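PDB 1XMA: predicted transcriptional regulator from Clostridium thermocellum, which probably binds DNA as a dimeric winged-helix transcriptional regulator of the PadR-like family. Local coordinates for residues 60-63 with 64-67; 79-82 with 83-87. All coordinates share one frame; numbering follows the deposited sequence.

Two consecutive helices of a PadR-like, winged-helix-type fold are sampled here, each over two successive turns. Contact 1 lies on helix 57-67 and contact 2 on helix 76-88; both have a buried side and an outward side, with contact 2 holding more buried residues. Their inner sides meet: Ile60 packs on Leu79 and Phe83, and Ser61 on Leu79, with CD1 of Ile60 lying 3.7 Å from CZ of Phe83. Away from this seam the chemistry diverges. Contact 1 carries long basic and aliphatic side chains and ends at a mercury site, whereas contact 2 combines an edge-to-face aromatic pair with an arginine that, in one of its conformers, pairs with an aspartate of helix 35-52.

Contact 1: 60-63 with 64-67; sequences ISKN and IRIK. With HG (mercury (II) ion), chain I.
The carbonyl O of Ile60 receives N of Ile64 at 2.9 Å. The branch methyl CG2 of Ile60 meets the terminal CD1 of Ile64 at 4.0 Å, the two side chains slanting across one another on the buried side, where Ile64 continues onto Ile45 and Leu49 of helix 35-52. Ser61 O takes N of Arg65 in the next backbone bond. Helix 57-67 is the element that, in winged-helix regulators, generally leads into the recognition helix, here probably helix 76-88. At Lys62 the contact turns outward: CA lies over one face of the Arg65 guanidinium, 3.8 Å above its plane and toward the rim. That flat group is brought back by a CG lodged between backbone N and carbonyl carbon (chi1 68°), and its NH2 bonds Tyr58 OH two turns earlier in the helix. Alongside, Lys62 CG touches CD1 of Ile66 at 3.7 Å, both chains pointing the same way. Asn63 O accepts N of Lys67 at 3.0 Å and also lies against the start of that lysine's side chain, 3.2 Å from CG. Beyond, a bend at chi4 (-73°) turns NZ of Lys67 onto the mercury ion, bound at 2.2 Å and shared with Glu52.

Contact 2: 79-82 with 83-87; sequences LYSA and FARLE
Tyr80 and Phe83, three residues apart on helix 76-88, form an offset edge-to-face pair. The edge of Phe83 is directed at the face of Tyr80, with ring centroids 5.5 Å apart and planes at 71°. CD1 of Phe83 makes the closest approach, 3.7 Å from CD2 of Tyr80. In both residues CG stands anti to the carbonyl carbon (chi1 -68° and -74°); at this spacing along the helix, like torsions set the side chains side by side, running in the same direction.

Aliphatic packing completes the setting of the phenyl ring. Leu79 slants across it, CG resting 3.8 Å from CE1 of Phe83 and CD1 beside CZ. Phe83 also stacks with Tyr108 and touches Ile92, linking the helix to strands 92-96 and 106-110. The methyl CB of Ala82 packs 3.7 Å from NH1 of Arg85.

Polar contacts gather around Arg85, described here in one of its two modelled conformers. Its chain bends at chi3, bringing the guanidinium back over the preceding turn, with Ser81 O above the centre of one face. NH1 forms a salt bridge to Asp43 of helix 35-52, while NH2 donates in the guanidinium plane to a water 3.1 Å away. That water bonds only weakly to Ser81 OG, which has a firmer partner in Thr77 O.

Along the backbone, Ala82 O draws in N of Leu86 at 2.7 Å, whereas the bond from N of Ala84 to Tyr80 O is weak.

Helix 57-67, helix 76-88 and the hairpin of strands 92-96 and 106-110 succeed one another as in winged helix-turn-helix proteins, the second of these helices probably being the DNA-recognition helix.

Contact 1: 60-63 with 64-67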
loop_
_atom_site.group_PDB
_atom_site.type_symbol
_atom_site.label_atom_id
_atom_site.label_comp_id
_atom_site.label_asym_id
_atom_site.label_seq_id
_atom_site.Cartn_x
_atom_site.Cartn_y
_atom_site.Cartn_z
ATOM N N ILE B 60 6.674 -11.220 -18.259
ATOM C CA ILE B 60 5.933 -10.350 -17.325
ATOM C C ILE B 60 6.804 -9.873 -16.158
ATOM O O ILE B 60 6.873 -8.673 -15.887
ATOM C CB ILE B 60 4.614 -11.054 -16.861
ATOM C CG1 ILE B 60 3.638 -11.108 -18.047
ATOM C CG2 ILE B 60 4.005 -10.403 -15.583
ATOM C CD1 ILE B 60 2.250 -11.553 -17.713
ATOM N N SER B 61 7.486 -10.810 -15.488
ATOM C CA SER B 61 8.404 -10.485 -14.383
ATOM C C SER B 61 9.623 -9.677 -14.845
ATOM O O SER B 61 10.079 -8.757 -14.150
ATOM C CB SER B 61 8.883 -11.759 -13.682
ATOM O OG SER B 61 9.738 -12.500 -14.524
ATOM N N LYS B 62 10.156 -10.034 -16.008
ATOM C CA LYS B 62 11.198 -9.240 -16.624
ATOM C C LYS B 62 10.706 -7.807 -16.830
ATOM O O LYS B 62 11.403 -6.857 -16.496
ATOM C CB LYS B 62 11.640 -9.870 -17.954
ATOM C CG LYS B 62 12.782 -9.139 -18.657
ATOM C CD LYS B 62 13.324 -9.945 -19.819
ATOM C CE LYS B 62 12.475 -9.734 -21.089
ATOM N NZ LYS B 62 13.087 -10.387 -22.317
ATOM N N ASN B 63 9.500 -7.662 -17.364
ATOM C CA ASN B 63 8.927 -6.347 -17.638
ATOM C C ASN B 63 8.669 -5.526 -16.370
ATOM O O ASN B 63 8.935 -4.319 -16.342
ATOM C CB ASN B 63 7.649 -6.476 -18.462
ATOM C CG ASN B 63 7.924 -6.570 -19.956
ATOM O OD1 ASN B 63 8.891 -6.002 -20.445
ATOM N ND2 ASN B 63 7.068 -7.280 -20.682
ATOM N N ILE B 64 8.164 -6.186 -15.324
ATOM C CA ILE B 64 8.040 -5.568 -13.987
ATOM C C ILE B 64 9.368 -4.979 -13.462
ATOM O O ILE B 64 9.399 -3.821 -13.093
ATOM C CB ILE B 64 7.392 -6.541 -12.942
ATOM C CG1 ILE B 64 5.944 -6.853 -13.331
ATOM C CG2 ILE B 64 7.426 -5.949 -11.541
ATOM C CD1 ILE B 64 5.346 -8.077 -12.606
ATOM N N ARG B 65 10.454 -5.756 -13.438
ATOM C CA ARG B 65 11.718 -5.227 -12.882
ATOM C C ARG B 65 12.368 -4.142 -13.735
ATOM O O ARG B 65 12.944 -3.211 -13.193
ATOM C CB ARG B 65 12.734 -6.322 -12.512
ATOM C CG ARG B 65 13.327 -7.097 -13.669
ATOM C CD ARG B 65 14.558 -7.939 -13.242
ATOM N NE ARG B 65 15.101 -8.607 -14.417
ATOM C CZ ARG B 65 14.735 -9.828 -14.821
ATOM N NH1 ARG B 65 13.828 -10.538 -14.122
ATOM N NH2 ARG B 65 15.265 -10.346 -15.932
ATOM N N ILE B 66 12.250 -4.253 -15.055
ATOM C CA ILE B 66 12.884 -3.305 -15.961
ATOM C C ILE B 66 12.189 -1.966 -15.910
ATOM O O ILE B 66 12.840 -0.913 -15.804
ATOM C CB ILE B 66 12.935 -3.842 -17.425
ATOM C CG1 ILE B 66 13.943 -4.998 -17.521
ATOM C CG2 ILE B 66 13.283 -2.719 -18.401
ATOM C CD1 ILE B 66 14.047 -5.630 -18.881
ATOM N N LYS B 67 10.865 -2.013 -15.975
ATOM C CA LYS B 67 10.041 -0.820 -16.038
ATOM C C LYS B 67 9.962 -0.108 -14.699
ATOM O O LYS B 67 9.496 1.023 -14.630
ATOM C CB LYS B 67 8.623 -1.172 -16.504
ATOM C CG LYS B 67 8.492 -1.588 -17.967
ATOM C CD LYS B 67 7.044 -2.138 -18.223
ATOM C CE LYS B 67 6.727 -2.285 -19.715
ATOM N NZ LYS B 67 6.515 -0.936 -20.391
HETATM HG HG HG I . 5.857 -1.356 -22.409
#

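Contact 2: 79-82 with 83-87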
loop_
_atom_site.group_PDB
_atom_site.type_symbol
_atom_site.label_atom_id
_atom_site.label_comp_id
_atom_site.label_asym_id
_atom_site.label_seq_id
_atom_site.Cartn_x
_atom_site.Cartn_y
_atom_site.Cartn_z
ATOM N N LEU B 79 4.208 -14.437 -8.457
ATOM C CA LEU B 79 3.733 -14.280 -9.821
ATOM C C LEU B 79 2.801 -15.417 -10.225
ATOM O O LEU B 79 1.697 -15.181 -10.745
ATOM C CB LEU B 79 4.918 -14.162 -10.794
ATOM C CG LEU B 79 4.639 -13.925 -12.291
ATOM C CD1 LEU B 79 3.800 -12.678 -12.518
ATOM C CD2 LEU B 79 5.948 -13.849 -13.083
ATOM N N TYR B 80 3.231 -16.653 -9.977
ATOM C CA TYR B 80 2.471 -17.807 -10.459
ATOM C C TYR B 80 1.202 -18.133 -9.661
ATOM O O TYR B 80 0.247 -18.686 -10.221
ATOM C CB TYR B 80 3.374 -19.018 -10.721
ATOM C CG TYR B 80 4.308 -18.768 -11.913
ATOM C CD1 TYR B 80 5.584 -18.226 -11.727
ATOM C CD2 TYR B 80 3.895 -19.038 -13.223
ATOM C CE1 TYR B 80 6.437 -17.977 -12.808
ATOM C CE2 TYR B 80 4.741 -18.792 -14.314
ATOM C CZ TYR B 80 6.009 -18.266 -14.101
ATOM O OH TYR B 80 6.851 -18.021 -15.187
ATOM N N SER B 81 1.145 -17.744 -8.390
ATOM C CA SER B 81 -0.161 -17.806 -7.699
ATOM C C SER B 81 -1.106 -16.665 -8.094
ATOM O O SER B 81 -2.332 -16.788 -7.971
ATOM C CB SER B 81 -0.012 -17.919 -6.175
ATOM O OG SER B 81 0.783 -16.889 -5.672
ATOM N N ALA B 82 -0.538 -15.557 -8.585
ATOM C CA ALA B 82 -1.343 -14.448 -9.110
ATOM C C ALA B 82 -2.052 -14.830 -10.418
ATOM O O ALA B 82 -3.252 -14.562 -10.583
ATOM C CB ALA B 82 -0.490 -13.190 -9.279
ATOM N N PHE B 83 -1.321 -15.459 -11.342
ATOM C CA PHE B 83 -1.922 -15.990 -12.579
ATOM C C PHE B 83 -3.094 -16.912 -12.262
ATOM O O PHE B 83 -4.180 -16.796 -12.863
ATOM C CB PHE B 83 -0.902 -16.794 -13.383
ATOM C CG PHE B 83 0.123 -15.965 -14.095
ATOM C CD1 PHE B 83 1.462 -16.397 -14.146
ATOM C CD2 PHE B 83 -0.231 -14.762 -14.743
ATOM C CE1 PHE B 83 2.452 -15.640 -14.825
ATOM C CE2 PHE B 83 0.745 -13.989 -15.431
ATOM C CZ PHE B 83 2.091 -14.436 -15.475
ATOM N N ALA B 84 -2.853 -17.828 -11.313
ATOM C CA ALA B 84 -3.841 -18.815 -10.896
ATOM C C ALA B 84 -5.111 -18.120 -10.405
ATOM O O ALA B 84 -6.193 -18.403 -10.907
ATOM C CB ALA B 84 -3.247 -19.759 -9.814
ATOM N N ARG B 85 -4.946 -17.194 -9.444
ATOM C CA ARG B 85 -6.024 -16.330 -8.920
ATOM C C ARG B 85 -6.701 -15.488 -9.994
ATOM O O ARG B 85 -7.922 -15.398 -10.024
ATOM C CB ARG B 85 -5.474 -15.405 -7.817
ATOM C CG ARG B 85 -6.474 -14.347 -7.288
ATOM C CD ARG B 85 -5.762 -13.204 -6.554
ATOM N NE ARG B 85 -4.714 -13.725 -5.699
ATOM C CZ ARG B 85 -3.434 -13.423 -5.781
ATOM N NH1 ARG B 85 -3.002 -12.545 -6.667
ATOM N NH2 ARG B 85 -2.578 -14.002 -4.946
ATOM N N LEU B 86 -5.908 -14.859 -10.861
ATOM C CA LEU B 86 -6.463 -14.033 -11.943
ATOM C C LEU B 86 -7.331 -14.853 -12.903
ATOM O O LEU B 86 -8.379 -14.379 -13.365
ATOM C CB LEU B 86 -5.351 -13.307 -12.706
ATOM C CG LEU B 86 -4.661 -12.103 -12.055
ATOM C CD1 LEU B 86 -3.492 -11.669 -12.919
ATOM C CD2 LEU B 86 -5.621 -10.942 -11.854
ATOM N N GLU B 87 -6.883 -16.075 -13.202
ATOM C CA GLU B 87 -7.651 -17.008 -14.022
ATOM C C GLU B 87 -8.922 -17.518 -13.351
ATOM O O GLU B 87 -10.016 -17.425 -13.932
ATOM C CB GLU B 87 -6.800 -18.187 -14.444
ATOM C CG GLU B 87 -6.566 -18.194 -15.886
ATOM C CD GLU B 87 -6.140 -19.536 -16.402
ATOM O OE1 GLU B 87 -5.000 -19.980 -16.084
ATOM O OE2 GLU B 87 -6.944 -20.120 -17.157
HETATM O O HOH W 1 0.454 -13.516 -5.349
#